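Long-range contacts in glycosyl hydrolases family 2, sugar binding domain protein (Bacteroides uniformis str. 3978 T3 ii, PDB 6D1P), which probably hydrolyses O-glycosidic bonds as a beta-glucuronidase of glycosyl hydrolase family 2 in a human gut bacterium: residues A[35-40]-A[63-68]; A[40-45]-A[89-94]; A[47-52]-A[163-168]; A[84-89]-A[168-173]. All blocks are in the same frame, centred on the assembly; numbering follows the deposited sequence.

All four contacts lie in the sugar binding domain, around one antiparallel sheet whose neighbouring strands run 65-67, 35-38, 89-96 and 162-169. Contact 1 pairs the first two strands. Contact 2 lays the loop after 35-38 against strand 89-96, its centre about 9 Å from that of contact 1, and a salt bridge from E36 OE1 to R93 NE, 2.7 Å, joins them. Contact 3 sets the next short helix on strand 162-169, its centre about 7 Å from that of contact 2. Contact 4, centred about 20 Å from contact 3, joins the loop entering strand 89-96 to the end of strand 162-169, where D173 binds potassium. Each contact touches the second subunit, whose D434 shares a sodium ion with S44.

Contact 1: A[35-40]-A[63-68]; sequences WEFIRQ and LWQKVT
Strands 35-38 and 65-67 form an antiparallel pair at the margin of a beta-sheet in the jelly-roll domain, 65-67 being outermost within the chain. Backbone bonds come first. F37 and Q65 are a hydrogen-bonded pair: Q65 N reaches F37 O at 2.8 Å, nearly straight at 170°, and F37 N gives a bond back to Q65 O at 2.9 Å. V67 N bonds W35 O at 3.1 Å from above the carbonyl plane. E36 and K66, the non-hydrogen-bonded pair between them, point to the other face.

Charges meet on that face. E36 extends alongside K66, whose chain bends at its last torsion to set NZ 3.5 Å from E36 OE2, a long salt bridge, while E36 OE1 pairs more strongly with R93; a water also joins E36 OE2 to W64 O. A carboxylate can offer one oxygen to each of two cations, here R93 and K66.

Aromatic contact centres on W64. The methyl I38 CG2 sits over one face of its indole, 3.6 Å from the centroid of the six-membered ring and 4° off its normal, a CH-pi contact, and R93 makes a cation-pi contact with the same indole. An alanine here would remove that indole and would probably loosen the packing of I38 and leave R93 less firmly placed.

On the side of the sheet carrying F37 and V67, V67 CG2 packs 3.8 Å from F37 CB. Q65 runs beside the phenyl ring with its amide plane turned 85° to it, and Q65 OE1 lies at the ring edge, 3.8 Å from F37 CD2.

Contact 2: A[40-45]-A[89-94]; sequences QDMGSI and PGWYRT. With NA (sodium ion), chain L.
D41 OD1 is gripped twice: by W91 NE1, at 2.9 Å, and by R167 NE in a salt bridge. The indole donor comes to the anti lone pair of OD1 with an angle of 149° at the hydrogen. The carboxylate and indole planes are nearly coplanar, 15° apart, and OD1 sits at the ring edge somewhat out of the ring plane. That edge also meets the backbone, for Q40 O lies in the ring plane 3.3 Å from W91 CD1.

Apolar atoms pack against the rest of the indole. M42 CG lies 3.7 Å from W91 CD1 before its thioether chain bends away at two torsions, and I45 CD1, at the start of helix 45-49, crosses to W91 CZ3 at 3.9 Å. Nearby, P89 sets the CG of its ring 3.8 Å from D41 CB. Tryptophan suits the place because its N-H meets D41 while its long ring still reaches M42 and I45. A leucine here, with no N-H and no wide ring, would probably leave D41 less firmly held and loosen the packing of M42 and I45.

Farther along the loop, S44 OG caps E47 N of the helix and binds the sodium ion at 2.7 Å, a site shared with D434 O of the second subunit. With an N-H and a guanidinium converging on one oxygen, D41 is likely to stay ionised.

Contact 3: A[47-52]-A[163-168]; sequences EVMRPI and PIAIRC
A165 CB is met by two side chains of helix 45-49 at once: M49 CE at 3.7 Å and V48 CG1 at 3.8 Å. Beside it, M49 SD lies 3.8 Å from P163 CB, the thioether chain crossing the proline at about a right angle. The contact is wholly apolar and buried, and alanine suits its centre because its single methyl lets the helix come close to the strand.

Torsions bring the methionine there. M49 CG stands anti to the carbonyl carbon, chi2 bends the chain at -66°, and the last torsion, 173°, straightens it so that CE reaches past P163 to A165. V48 needs no such reach: its CG1 is anti to the backbone N and already faces the sheet, and the residue also packs on W91.

The short helix thus lies on one side of strand 162-169 in the jelly-roll domain. I164 and I166, alternating with P163 and A165, point to the other side, where they meet L109 and F111 of strand 106-111 in the second sheet, while backbone bonds flank the strand, A165 with Y121 and I166 with Y92.

R50, just past the helix, lays its guanidinium over E47 CG, 3.4 Å above the plane, and its NH1 makes a salt bridge with D434 of the second subunit, while E47 OE1 pairs there with R172 NE of that subunit.

Contact 4: A[84-89]-A[168-173]; sequences NYYQGP and CDNSRD. With K (potassium ion), chain K.
Q87 can be followed outward. Its CB rests 3.2 Å from N170 O. Next, CG lies over one face of the Y85 ring, 3.7 Å above the plane. The chain then runs extended to the amide, where R172 NH1 gives OE1 a bond of 3.0 Å along a lone pair, nearly straight at 164°, the oxygen lying in the guanidinium plane. The other branch, NE2, donates to D180 OD1 and to a water 3.0 Å away, which in turn donates to N170 O. Glutamine suits the place because one end must both accept and donate; Q40 NE2 of the second subunit adds a further donor to OE1. R172 NE makes a salt bridge with E47 of that subunit.

N170 answers from the opposite segment like a peptide group. Its OD1 accepts from G88 N at 2.8 Å, its ND2 donates to Y86 O at 3.1 Å, and its backbone N bonds G88 O at 3.0 Å, so one asparagine bonds the N-H and C=O of the extended G88 and the carbonyl of Y86. Glycine fits there because a CB would run into Y86 OH, which is spent on P89 O. D169 forms an Asx turn, OD2 accepting from S171 N, and its OD1 takes the S171 hydroxyl.

Just beyond, D173 O binds the potassium ion at 2.7 Å, a site completed by M176, P178 and waters. The contact lies where strand 89-96 starts and strand 162-169 ends: P89 and D169 form an antiparallel non-hydrogen-bonded pair, and on its other flank D169 bonds through its backbone to K117 of strand 117-122.

Contact 1: A[35-40]-A[63-68]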
# COMPACT_ATOMS: atom_id res chain seq x y z
N TRP A 35 -10.88 -16.42 8.32
CA TRP A 35 -9.59 -15.80 8.58
C TRP A 35 -9.74 -14.28 8.50
O TRP A 35 -10.59 -13.76 7.78
CB TRP A 35 -8.54 -16.25 7.57
CG TRP A 35 -8.06 -17.65 7.69
CD1 TRP A 35 -8.59 -18.76 7.09
CD2 TRP A 35 -6.91 -18.09 8.43
NE1 TRP A 35 -7.83 -19.87 7.40
CE2 TRP A 35 -6.80 -19.48 8.23
CE3 TRP A 35 -5.97 -17.45 9.23
CZ2 TRP A 35 -5.79 -20.24 8.80
CZ3 TRP A 35 -4.96 -18.20 9.80
CH2 TRP A 35 -4.88 -19.59 9.58
N GLU A 36 -8.90 -13.59 9.25
CA GLU A 36 -8.75 -12.16 9.07
C GLU A 36 -7.36 -11.87 8.52
O GLU A 36 -6.38 -12.56 8.85
CB GLU A 36 -8.97 -11.43 10.39
CG GLU A 36 -10.42 -11.34 10.79
CD GLU A 36 -10.63 -10.51 12.06
OE1 GLU A 36 -9.83 -10.65 13.01
OE2 GLU A 36 -11.59 -9.70 12.10
N PHE A 37 -7.28 -10.84 7.69
CA PHE A 37 -6.02 -10.49 7.04
C PHE A 37 -5.84 -8.98 7.03
O PHE A 37 -6.81 -8.24 6.87
CB PHE A 37 -5.98 -11.06 5.62
CG PHE A 37 -4.99 -10.39 4.75
CD1 PHE A 37 -3.63 -10.68 4.87
CD2 PHE A 37 -5.39 -9.41 3.85
CE1 PHE A 37 -2.69 -10.02 4.10
CE2 PHE A 37 -4.46 -8.76 3.06
CZ PHE A 37 -3.11 -9.07 3.19
N ILE A 38 -4.60 -8.51 7.20
CA ILE A 38 -4.28 -7.09 7.04
C ILE A 38 -2.95 -6.98 6.31
O ILE A 38 -2.02 -7.73 6.60
CB ILE A 38 -4.26 -6.33 8.39
CG1 ILE A 38 -4.15 -4.83 8.17
CG2 ILE A 38 -3.09 -6.75 9.28
CD1 ILE A 38 -4.28 -4.03 9.45
N ARG A 39 -2.86 -6.04 5.37
CA ARG A 39 -1.67 -5.95 4.52
C ARG A 39 -0.64 -4.94 5.07
O ARG A 39 -0.30 -3.93 4.45
CB ARG A 39 -2.08 -5.61 3.09
CG ARG A 39 -0.93 -5.83 2.14
CD ARG A 39 -1.38 -5.75 0.72
NE ARG A 39 -1.39 -4.38 0.22
CZ ARG A 39 -1.55 -4.09 -1.07
NH1 ARG A 39 -1.71 -5.08 -1.97
NH2 ARG A 39 -1.54 -2.82 -1.47
N GLN A 40 -0.12 -5.26 6.24
CA GLN A 40 0.91 -4.47 6.89
C GLN A 40 1.41 -5.26 8.09
O GLN A 40 0.82 -6.26 8.49
CB GLN A 40 0.40 -3.10 7.34
CG GLN A 40 -0.70 -3.15 8.39
CD GLN A 40 -1.08 -1.75 8.87
OE1 GLN A 40 -1.89 -1.07 8.24
NE2 GLN A 40 -0.47 -1.31 9.94
N LEU A 63 -8.02 -1.61 10.63
CA LEU A 63 -9.10 -2.50 10.27
C LEU A 63 -8.56 -3.70 9.51
O LEU A 63 -7.65 -3.55 8.69
CB LEU A 63 -10.13 -1.77 9.40
CG LEU A 63 -10.68 -0.45 9.92
CD1 LEU A 63 -11.77 0.10 9.01
CD2 LEU A 63 -11.20 -0.63 11.35
N TRP A 64 -9.12 -4.88 9.79
CA TRP A 64 -8.77 -6.11 9.11
C TRP A 64 -9.86 -6.53 8.13
O TRP A 64 -11.02 -6.11 8.22
CB TRP A 64 -8.52 -7.26 10.10
CG TRP A 64 -7.36 -7.07 11.04
CD1 TRP A 64 -7.17 -6.04 11.93
CD2 TRP A 64 -6.26 -7.97 11.22
NE1 TRP A 64 -6.00 -6.24 12.63
CE2 TRP A 64 -5.42 -7.42 12.21
CE3 TRP A 64 -5.88 -9.19 10.63
CZ2 TRP A 64 -4.25 -8.04 12.64
CZ3 TRP A 64 -4.71 -9.80 11.05
CH2 TRP A 64 -3.90 -9.22 12.05
N GLN A 65 -9.49 -7.40 7.21
CA GLN A 65 -10.40 -7.91 6.20
C GLN A 65 -10.81 -9.32 6.58
O GLN A 65 -10.00 -10.09 7.09
CB GLN A 65 -9.75 -7.94 4.81
CG GLN A 65 -9.17 -6.62 4.36
CD GLN A 65 -8.18 -6.79 3.22
OE1 GLN A 65 -8.40 -7.61 2.32
NE2 GLN A 65 -7.09 -6.04 3.26
N LYS A 66 -12.07 -9.65 6.32
CA LYS A 66 -12.46 -11.06 6.33
C LYS A 66 -12.14 -11.63 4.97
O LYS A 66 -12.58 -11.10 3.95
CB LYS A 66 -13.94 -11.22 6.66
CG LYS A 66 -14.30 -10.59 8.00
CD LYS A 66 -15.59 -11.16 8.56
CE LYS A 66 -15.84 -10.64 9.97
NZ LYS A 66 -14.64 -10.89 10.83
N VAL A 67 -11.34 -12.68 4.94
CA VAL A 67 -10.94 -13.32 3.70
C VAL A 67 -11.18 -14.82 3.81
O VAL A 67 -11.30 -15.38 4.90
CB VAL A 67 -9.46 -13.06 3.35
CG1 VAL A 67 -9.21 -11.56 3.18
CG2 VAL A 67 -8.57 -13.63 4.43
N THR A 68 -11.24 -15.45 2.64
CA THR A 68 -11.29 -16.90 2.50
C THR A 68 -10.00 -17.36 1.83
O THR A 68 -9.60 -16.81 0.80
CB THR A 68 -12.54 -17.30 1.69
OG1 THR A 68 -13.70 -17.12 2.52
CG2 THR A 68 -12.47 -18.75 1.19
O HOH W 1 -12.38 -7.92 10.20

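Contact 2: A[40-45]-A[89-94]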
# COMPACT_ATOMS: atom_id res chain seq x y z
N GLN A 40 -0.12 -5.26 6.24
CA GLN A 40 0.91 -4.47 6.89
C GLN A 40 1.41 -5.26 8.09
O GLN A 40 0.82 -6.26 8.49
CB GLN A 40 0.40 -3.10 7.34
CG GLN A 40 -0.70 -3.15 8.39
CD GLN A 40 -1.08 -1.75 8.87
OE1 GLN A 40 -1.89 -1.07 8.24
NE2 GLN A 40 -0.47 -1.31 9.94
N ASP A 41 2.54 -4.82 8.61
CA ASP A 41 3.07 -5.42 9.82
C ASP A 41 2.28 -4.87 11.00
O ASP A 41 1.71 -3.78 10.93
CB ASP A 41 4.55 -5.09 9.99
CG ASP A 41 5.34 -6.20 10.69
OD1 ASP A 41 4.79 -7.31 10.93
OD2 ASP A 41 6.52 -5.96 11.02
N MET A 42 2.23 -5.63 12.07
CA MET A 42 1.65 -5.13 13.30
C MET A 42 2.76 -4.85 14.30
O MET A 42 3.91 -5.24 14.10
CB MET A 42 0.61 -6.11 13.83
CG MET A 42 -0.53 -6.27 12.83
SD MET A 42 -1.50 -4.75 12.68
CE MET A 42 -2.40 -4.80 14.25
N GLY A 43 2.41 -4.16 15.39
CA GLY A 43 3.42 -3.66 16.30
C GLY A 43 4.06 -4.70 17.18
O GLY A 43 5.12 -4.44 17.75
N SER A 44 3.43 -5.87 17.32
CA SER A 44 3.94 -7.00 18.09
C SER A 44 2.90 -8.10 17.96
O SER A 44 1.77 -7.84 17.55
CB SER A 44 4.16 -6.66 19.56
OG SER A 44 2.93 -6.36 20.18
N ILE A 45 3.29 -9.32 18.32
CA ILE A 45 2.32 -10.41 18.30
C ILE A 45 1.23 -10.16 19.33
O ILE A 45 0.07 -10.55 19.15
CB ILE A 45 3.00 -11.78 18.49
CG1 ILE A 45 1.99 -12.91 18.38
CG2 ILE A 45 3.71 -11.87 19.83
CD1 ILE A 45 1.16 -12.90 17.12
N PRO A 89 5.15 -7.05 4.33
CA PRO A 89 4.53 -7.97 5.29
C PRO A 89 3.01 -7.83 5.36
O PRO A 89 2.42 -6.82 4.97
CB PRO A 89 5.19 -7.54 6.61
CG PRO A 89 5.34 -6.02 6.44
CD PRO A 89 5.73 -5.85 4.98
N GLY A 90 2.39 -8.88 5.88
CA GLY A 90 0.96 -8.91 6.14
C GLY A 90 0.69 -10.04 7.11
O GLY A 90 1.52 -10.93 7.29
N TRP A 91 -0.49 -9.99 7.73
CA TRP A 91 -0.81 -10.90 8.82
C TRP A 91 -2.15 -11.59 8.61
O TRP A 91 -3.11 -10.97 8.16
CB TRP A 91 -0.87 -10.16 10.16
CG TRP A 91 0.45 -9.85 10.84
CD1 TRP A 91 1.21 -8.72 10.71
CD2 TRP A 91 1.12 -10.67 11.81
NE1 TRP A 91 2.32 -8.79 11.52
CE2 TRP A 91 2.29 -9.98 12.20
CE3 TRP A 91 0.85 -11.92 12.37
CZ2 TRP A 91 3.19 -10.51 13.12
CZ3 TRP A 91 1.75 -12.44 13.29
CH2 TRP A 91 2.90 -11.73 13.66
N TYR A 92 -2.23 -12.86 9.01
CA TYR A 92 -3.49 -13.59 9.07
C TYR A 92 -3.76 -14.04 10.50
O TYR A 92 -2.82 -14.30 11.26
CB TYR A 92 -3.48 -14.82 8.18
CG TYR A 92 -3.24 -14.57 6.72
CD1 TYR A 92 -1.94 -14.45 6.21
CD2 TYR A 92 -4.29 -14.53 5.83
CE1 TYR A 92 -1.72 -14.26 4.85
CE2 TYR A 92 -4.09 -14.34 4.48
CZ TYR A 92 -2.80 -14.20 3.99
OH TYR A 92 -2.61 -14.01 2.64
N ARG A 93 -5.04 -14.16 10.87
CA ARG A 93 -5.39 -14.67 12.19
C ARG A 93 -6.76 -15.33 12.16
O ARG A 93 -7.63 -14.94 11.38
CB ARG A 93 -5.37 -13.57 13.25
CG ARG A 93 -6.40 -12.47 13.04
CD ARG A 93 -6.25 -11.38 14.11
NE ARG A 93 -7.31 -10.38 14.00
CZ ARG A 93 -7.30 -9.19 14.59
NH1 ARG A 93 -6.28 -8.81 15.35
NH2 ARG A 93 -8.32 -8.37 14.40
N THR A 94 -6.93 -16.33 13.02
CA THR A 94 -8.20 -17.04 13.13
C THR A 94 -8.25 -17.81 14.45
O THR A 94 -7.29 -17.83 15.23
CB THR A 94 -8.43 -18.00 11.97
OG1 THR A 94 -9.76 -18.49 12.06
CG2 THR A 94 -7.49 -19.21 12.07
NA NA L . 3.65 -5.23 22.51
O HOH W 2 4.89 -7.02 23.62

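Contact 3: A[47-52]-A[163-168]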
# COMPACT_ATOMS: atom_id res chain seq x y z
N GLU A 47 -0.08 -7.22 19.97
CA GLU A 47 -1.03 -6.34 19.30
C GLU A 47 -1.95 -7.11 18.37
O GLU A 47 -3.10 -6.70 18.14
CB GLU A 47 -0.28 -5.24 18.54
CG GLU A 47 -1.13 -4.00 18.32
CD GLU A 47 -0.49 -2.99 17.38
OE1 GLU A 47 -0.07 -3.39 16.27
OE2 GLU A 47 -0.42 -1.79 17.76
N VAL A 48 -1.49 -8.24 17.82
CA VAL A 48 -2.35 -9.06 16.98
C VAL A 48 -3.35 -9.82 17.84
O VAL A 48 -4.49 -10.04 17.43
CB VAL A 48 -1.48 -10.03 16.14
CG1 VAL A 48 -2.35 -11.07 15.39
CG2 VAL A 48 -0.60 -9.25 15.19
N MET A 49 -2.93 -10.22 19.03
CA MET A 49 -3.70 -11.11 19.88
C MET A 49 -4.56 -10.37 20.91
O MET A 49 -5.48 -10.98 21.46
CB MET A 49 -2.74 -12.06 20.61
CG MET A 49 -2.08 -13.09 19.68
SD MET A 49 -3.35 -14.18 19.07
CE MET A 49 -2.49 -15.19 17.86
N ARG A 50 -4.30 -9.09 21.15
CA ARG A 50 -4.92 -8.40 22.27
C ARG A 50 -6.43 -8.28 22.07
O ARG A 50 -6.93 -8.31 20.95
CB ARG A 50 -4.28 -7.03 22.46
CG ARG A 50 -4.73 -5.97 21.48
CD ARG A 50 -4.09 -4.64 21.86
NE ARG A 50 -4.04 -3.69 20.76
CZ ARG A 50 -3.39 -2.55 20.83
NH1 ARG A 50 -2.75 -2.22 21.94
NH2 ARG A 50 -3.36 -1.73 19.79
N PRO A 51 -7.19 -8.13 23.16
CA PRO A 51 -8.65 -8.09 23.06
C PRO A 51 -9.19 -6.68 22.82
O PRO A 51 -8.51 -5.68 23.05
CB PRO A 51 -9.10 -8.60 24.43
CG PRO A 51 -8.02 -8.11 25.35
CD PRO A 51 -6.74 -8.10 24.57
N ILE A 52 -10.43 -6.63 22.35
CA ILE A 52 -11.12 -5.37 22.09
C ILE A 52 -11.80 -4.93 23.38
O ILE A 52 -12.65 -5.65 23.91
CB ILE A 52 -12.14 -5.53 20.95
CG1 ILE A 52 -11.51 -6.23 19.75
CG2 ILE A 52 -12.72 -4.18 20.57
CD1 ILE A 52 -10.49 -5.41 19.00
N PRO A 163 -6.13 -19.49 19.34
CA PRO A 163 -5.83 -18.40 18.41
C PRO A 163 -4.55 -18.62 17.62
O PRO A 163 -3.48 -18.90 18.17
CB PRO A 163 -5.72 -17.17 19.34
CG PRO A 163 -5.65 -17.72 20.77
CD PRO A 163 -5.58 -19.23 20.68
N ILE A 164 -4.68 -18.49 16.30
CA ILE A 164 -3.60 -18.71 15.35
C ILE A 164 -3.33 -17.40 14.62
O ILE A 164 -4.26 -16.71 14.20
CB ILE A 164 -3.97 -19.83 14.35
CG1 ILE A 164 -4.14 -21.14 15.09
CG2 ILE A 164 -2.90 -19.99 13.25
CD1 ILE A 164 -2.91 -21.56 15.86
N ALA A 165 -2.06 -17.05 14.47
CA ALA A 165 -1.70 -15.94 13.61
C ALA A 165 -0.51 -16.34 12.76
O ALA A 165 0.37 -17.08 13.22
CB ALA A 165 -1.37 -14.66 14.41
N ILE A 166 -0.50 -15.86 11.52
CA ILE A 166 0.55 -16.18 10.57
C ILE A 166 0.97 -14.90 9.88
O ILE A 166 0.14 -14.21 9.29
CB ILE A 166 0.08 -17.21 9.53
CG1 ILE A 166 -0.42 -18.45 10.25
CG2 ILE A 166 1.25 -17.55 8.61
CD1 ILE A 166 -1.15 -19.39 9.36
N ARG A 167 2.27 -14.60 9.94
CA ARG A 167 2.85 -13.44 9.28
C ARG A 167 3.51 -13.92 7.99
O ARG A 167 4.38 -14.79 8.03
CB ARG A 167 3.86 -12.75 10.19
CG ARG A 167 4.52 -11.49 9.63
CD ARG A 167 5.62 -10.97 10.59
NE ARG A 167 6.19 -9.67 10.22
CZ ARG A 167 7.17 -9.50 9.34
NH1 ARG A 167 7.70 -10.55 8.70
NH2 ARG A 167 7.63 -8.29 9.09
N CYS A 168 3.09 -13.36 6.85
CA CYS A 168 3.72 -13.62 5.57
C CYS A 168 4.38 -12.35 5.05
O CYS A 168 3.88 -11.25 5.27
CB CYS A 168 2.73 -14.12 4.51
SG CYS A 168 2.17 -15.79 4.81

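Contact 4: A[84-89]-A[168-173]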
# COMPACT_ATOMS: atom_id res chain seq x y z
N ASN A 84 3.09 -0.14 -8.15
CA ASN A 84 3.96 -1.29 -8.00
C ASN A 84 3.26 -2.33 -7.14
O ASN A 84 2.71 -2.00 -6.09
CB ASN A 84 5.28 -0.89 -7.34
CG ASN A 84 6.00 0.20 -8.09
OD1 ASN A 84 6.12 0.17 -9.33
ND2 ASN A 84 6.51 1.18 -7.33
N TYR A 85 3.32 -3.59 -7.56
CA TYR A 85 2.66 -4.62 -6.78
C TYR A 85 3.28 -4.67 -5.39
O TYR A 85 4.48 -4.41 -5.22
CB TYR A 85 2.73 -5.99 -7.49
CG TYR A 85 4.00 -6.82 -7.34
CD1 TYR A 85 4.00 -7.96 -6.55
CD2 TYR A 85 5.17 -6.49 -8.01
CE1 TYR A 85 5.12 -8.75 -6.43
CE2 TYR A 85 6.32 -7.27 -7.89
CZ TYR A 85 6.28 -8.41 -7.10
OH TYR A 85 7.39 -9.21 -6.96
N TYR A 86 2.45 -4.97 -4.39
CA TYR A 86 2.85 -4.82 -3.00
C TYR A 86 3.91 -5.85 -2.62
O TYR A 86 3.75 -7.05 -2.89
CB TYR A 86 1.62 -4.95 -2.10
CG TYR A 86 1.97 -4.93 -0.64
CD1 TYR A 86 2.21 -3.73 0.03
CD2 TYR A 86 2.10 -6.12 0.07
CE1 TYR A 86 2.54 -3.71 1.38
CE2 TYR A 86 2.44 -6.11 1.41
CZ TYR A 86 2.65 -4.90 2.06
OH TYR A 86 2.99 -4.90 3.39
N GLN A 87 5.01 -5.39 -2.01
CA GLN A 87 6.10 -6.28 -1.59
C GLN A 87 6.45 -5.93 -0.15
O GLN A 87 7.18 -4.97 0.11
CB GLN A 87 7.33 -6.15 -2.51
CG GLN A 87 7.09 -6.64 -3.90
CD GLN A 87 8.31 -6.51 -4.78
OE1 GLN A 87 8.73 -5.41 -5.16
NE2 GLN A 87 8.91 -7.63 -5.11
N GLY A 88 5.94 -6.74 0.78
CA GLY A 88 6.04 -6.42 2.18
C GLY A 88 5.32 -7.41 3.06
O GLY A 88 4.92 -8.49 2.64
N PRO A 89 5.15 -7.05 4.33
CA PRO A 89 4.53 -7.97 5.29
C PRO A 89 3.01 -7.83 5.36
O PRO A 89 2.42 -6.82 4.97
CB PRO A 89 5.19 -7.54 6.61
CG PRO A 89 5.34 -6.02 6.44
CD PRO A 89 5.73 -5.85 4.98
N CYS A 168 3.09 -13.36 6.85
CA CYS A 168 3.72 -13.62 5.57
C CYS A 168 4.38 -12.35 5.05
O CYS A 168 3.88 -11.25 5.27
CB CYS A 168 2.73 -14.12 4.51
SG CYS A 168 2.17 -15.79 4.81
N ASP A 169 5.51 -12.51 4.38
CA ASP A 169 6.24 -11.35 3.88
C ASP A 169 6.81 -11.67 2.51
O ASP A 169 7.43 -12.73 2.32
CB ASP A 169 7.35 -10.95 4.87
CG ASP A 169 8.23 -9.86 4.32
OD1 ASP A 169 7.96 -8.68 4.61
OD2 ASP A 169 9.19 -10.17 3.57
N ASN A 170 6.59 -10.76 1.56
CA ASN A 170 7.23 -10.81 0.24
C ASN A 170 7.96 -9.50 -0.04
O ASN A 170 7.92 -8.96 -1.15
CB ASN A 170 6.21 -11.14 -0.87
CG ASN A 170 5.24 -9.98 -1.15
OD1 ASN A 170 5.00 -9.11 -0.29
ND2 ASN A 170 4.71 -9.94 -2.37
N SER A 171 8.64 -8.97 0.98
CA SER A 171 9.56 -7.86 0.75
C SER A 171 10.67 -8.28 -0.22
O SER A 171 11.06 -9.45 -0.28
CB SER A 171 10.18 -7.37 2.06
OG SER A 171 9.19 -6.99 2.99
N ARG A 172 11.18 -7.31 -0.97
CA ARG A 172 12.33 -7.55 -1.83
C ARG A 172 13.54 -7.95 -1.00
O ARG A 172 13.87 -7.29 -0.02
CB ARG A 172 12.63 -6.30 -2.63
CG ARG A 172 11.52 -5.89 -3.52
CD ARG A 172 11.84 -4.62 -4.23
NE ARG A 172 12.80 -4.81 -5.32
CZ ARG A 172 12.47 -5.16 -6.56
NH1 ARG A 172 11.20 -5.39 -6.88
NH2 ARG A 172 13.41 -5.27 -7.49
N ASP A 173 14.23 -9.01 -1.42
CA ASP A 173 15.38 -9.48 -0.67
C ASP A 173 16.37 -10.11 -1.64
O ASP A 173 16.14 -11.23 -2.12
CB ASP A 173 14.93 -10.47 0.40
CG ASP A 173 16.06 -10.99 1.26
OD1 ASP A 173 17.23 -10.68 0.98
OD2 ASP A 173 15.75 -11.74 2.22
K K K . 14.83 -12.15 -4.32
O HOH W 3 9.82 -4.75 -0.49
O HOH W 4 7.91 -10.12 -3.70
O HOH W 5 13.03 -10.52 -3.31
O HOH W 6 16.48 -9.96 -5.94